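Local coordinates for malate dehydrogenase (Porphyromonas gingivalis, PDB 3FI9), which probably catalyses the NAD-dependent interconversion of malate and oxaloacetate, at residues 302-305 and 306-310. Sequence-based numbering, arbitrary orientation.
Sequences ALKE and SYSHL
Residues 302-305 and 306-310 are successive turns of one alpha-helix, joined by i to i+4 backbone bonds: Ser306 N to Ala302 O at 3.0 Å, nearly straight with an N-H...O angle of 167°, Tyr307 N to Leu303 O at 2.8 Å, Ser308 N to Lys304 O at 2.9 Å, and a longer, weak one from His309 N to Glu305 O. The principal side-chain meeting is between Lys304 and Tyr307, which lie alongside each other and point the same way. In Lys304, CG is anti to the backbone N and the chain bends at chi2 (51°), then runs extended, which carries the ammonium forward along the helix to the side of the Tyr307 ring. There Lys304 NZ stands 3.7 Å from Tyr307 CD2, approaching the ring obliquely, while the aliphatic Lys304 CD grazes the same ring atom. Both polar ends are held from outside the helix: Lys304 NZ is hydrogen-bonded to Gly269 O and Tyr307 OH to Glu271 O. A water bridges Lys304 and Ser308, accepting from Lys304 NZ at 2.9 Å and hydrogen-bonded to Ser308 OG at 2.8 Å; it lies in the plane of the tyrosine ring, at its edge. With chi1 at -58°, Ser308 OG folds back toward the preceding turn and comes within 3.1 Å of Lys304 O, although its proton may instead serve another acceptor. Elsewhere on the helix, Ser306 OG is doubly engaged, with Gln185 O and Gly181 N, tying helix 297-319 to the segment that carries His182, the predicted proton acceptor. Leu303, Tyr307 and Leu310 pack against strand 273-277 through Met277, Ile273 and Met275, so this helix of the C-terminal alpha/beta domain lies against one of the two outermost strands of the mixed sheet within this chain.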
ATOM      1  N   ALA A 302      -6.430 -12.816  33.888  1.00 17.39           N
ATOM      2  CA  ALA A 302      -7.170 -12.059  32.900  1.00 18.09           C
ATOM      3  C   ALA A 302      -7.208 -12.852  31.589  1.00 17.38           C
ATOM      4  O   ALA A 302      -8.238 -12.897  30.909  1.00 19.15           O
ATOM      5  CB  ALA A 302      -6.495 -10.664  32.681  1.00 17.51           C
ATOM      6  N   LEU A 303      -6.079 -13.474  31.257  1.00 18.23           N
ATOM      7  CA  LEU A 303      -5.955 -14.352  30.079  1.00 18.67           C
ATOM      8  C   LEU A 303      -6.934 -15.547  30.166  1.00 18.76           C
ATOM      9  O   LEU A 303      -7.565 -15.925  29.175  1.00 18.72           O
ATOM     10  CB  LEU A 303      -4.515 -14.848  29.926  1.00 19.39           C
ATOM     11  CG  LEU A 303      -4.198 -15.673  28.664  1.00 20.60           C
ATOM     12  CD1 LEU A 303      -4.494 -14.861  27.408  1.00 23.66           C
ATOM     13  CD2 LEU A 303      -2.757 -16.170  28.610  1.00 22.22           C
ATOM     14  N   LYS A 304      -7.071 -16.112  31.356  1.00 19.25           N
ATOM     15  CA  LYS A 304      -8.030 -17.204  31.585  1.00 21.47           C
ATOM     16  C   LYS A 304      -9.467 -16.724  31.346  1.00 22.28           C
ATOM     17  O   LYS A 304     -10.268 -17.426  30.733  1.00 22.76           O
ATOM     18  CB  LYS A 304      -7.853 -17.753  33.014  1.00 21.60           C
ATOM     19  CG  LYS A 304      -8.812 -18.873  33.412  1.00 23.32           C
ATOM     20  CD  LYS A 304      -8.826 -20.001  32.360  1.00 24.79           C
ATOM     21  CE  LYS A 304      -9.587 -21.236  32.893  1.00 29.11           C
ATOM     22  NZ  LYS A 304      -9.567 -22.396  31.948  1.00 26.48           N
ATOM     23  N   GLU A 305      -9.789 -15.512  31.808  1.00 23.80           N
ATOM     24  CA  GLU A 305     -11.077 -14.888  31.528  1.00 24.11           C
ATOM     25  C   GLU A 305     -11.364 -14.799  30.017  1.00 23.70           C
ATOM     26  O   GLU A 305     -12.453 -15.140  29.553  1.00 22.14           O
ATOM     27  CB  GLU A 305     -11.050 -13.446  32.052  1.00 26.15           C
ATOM     28  CG  GLU A 305     -11.316 -13.272  33.500  1.00 30.42           C
ATOM     29  CD  GLU A 305     -12.799 -13.044  33.761  1.00 39.57           C
ATOM     30  OE1 GLU A 305     -13.512 -14.048  33.994  1.00 43.66           O
ATOM     31  OE2 GLU A 305     -13.249 -11.865  33.755  1.00 41.64           O
ATOM     32  N   SER A 306     -10.404 -14.259  29.267  1.00 20.89           N
ATOM     33  CA  SER A 306     -10.492 -14.202  27.811  1.00 21.09           C
ATOM     34  C   SER A 306     -10.648 -15.642  27.232  1.00 20.26           C
ATOM     35  O   SER A 306     -11.539 -15.919  26.374  1.00 19.66           O
ATOM     36  CB  SER A 306      -9.233 -13.491  27.273  1.00 20.71           C
ATOM     37  OG  SER A 306      -9.225 -13.419  25.869  1.00 24.35           O
ATOM     38  N   TYR A 307      -9.834 -16.559  27.738  1.00 19.70           N
ATOM     39  CA  TYR A 307      -9.925 -17.970  27.325  1.00 19.88           C
ATOM     40  C   TYR A 307     -11.387 -18.464  27.483  1.00 20.57           C
ATOM     41  O   TYR A 307     -11.940 -19.062  26.567  1.00 21.13           O
ATOM     42  CB  TYR A 307      -8.941 -18.897  28.066  1.00 19.85           C
ATOM     43  CG  TYR A 307      -9.259 -20.357  27.771  1.00 20.76           C
ATOM     44  CD1 TYR A 307      -8.755 -20.995  26.635  1.00 22.45           C
ATOM     45  CD2 TYR A 307     -10.169 -21.058  28.574  1.00 22.85           C
ATOM     46  CE1 TYR A 307      -9.123 -22.334  26.333  1.00 19.83           C
ATOM     47  CE2 TYR A 307     -10.551 -22.364  28.280  1.00 21.66           C
ATOM     48  CZ  TYR A 307     -10.013 -22.994  27.172  1.00 20.81           C
ATOM     49  OH  TYR A 307     -10.418 -24.286  26.908  1.00 20.06           O
ATOM     50  N   SER A 308     -12.024 -18.184  28.620  1.00 20.44           N
ATOM     51  CA  SER A 308     -13.386 -18.689  28.879  1.00 21.12           C
ATOM     52  C   SER A 308     -14.425 -18.193  27.875  1.00 21.66           C
ATOM     53  O   SER A 308     -15.365 -18.928  27.503  1.00 21.22           O
ATOM     54  CB  SER A 308     -13.821 -18.356  30.313  1.00 20.90           C
ATOM     55  OG  SER A 308     -12.877 -18.934  31.231  1.00 25.34           O
ATOM     56  N   HIS A 309     -14.294 -16.946  27.445  1.00 21.81           N
ATOM     57  CA  HIS A 309     -15.210 -16.432  26.435  1.00 22.47           C
ATOM     58  C   HIS A 309     -14.946 -17.108  25.085  1.00 22.96           C
ATOM     59  O   HIS A 309     -15.890 -17.420  24.329  1.00 22.89           O
ATOM     60  CB  HIS A 309     -15.043 -14.924  26.298  1.00 24.16           C
ATOM     61  CG  HIS A 309     -16.013 -14.294  25.359  1.00 28.85           C
ATOM     62  ND1 HIS A 309     -15.888 -14.385  23.989  1.00 32.29           N
ATOM     63  CD2 HIS A 309     -17.125 -13.551  25.590  1.00 33.46           C
ATOM     64  CE1 HIS A 309     -16.883 -13.730  23.413  1.00 35.33           C
ATOM     65  NE2 HIS A 309     -17.645 -13.209  24.361  1.00 35.92           N
ATOM     66  N   LEU A 310     -13.669 -17.340  24.776  1.00 21.12           N
ATOM     67  CA  LEU A 310     -13.324 -17.972  23.499  1.00 21.64           C
ATOM     68  C   LEU A 310     -13.861 -19.413  23.437  1.00 21.42           C
ATOM     69  O   LEU A 310     -14.363 -19.859  22.395  1.00 19.96           O
ATOM     70  CB  LEU A 310     -11.803 -17.986  23.283  1.00 21.31           C
ATOM     71  CG  LEU A 310     -11.196 -16.577  23.117  1.00 23.33           C
ATOM     72  CD1 LEU A 310      -9.683 -16.665  22.847  1.00 23.74           C
ATOM     73  CD2 LEU A 310     -11.889 -15.817  22.005  1.00 25.57           C
TER
HETATM   74  O   HOH W   1     -12.356 -21.698  31.366  1.00 32.53           O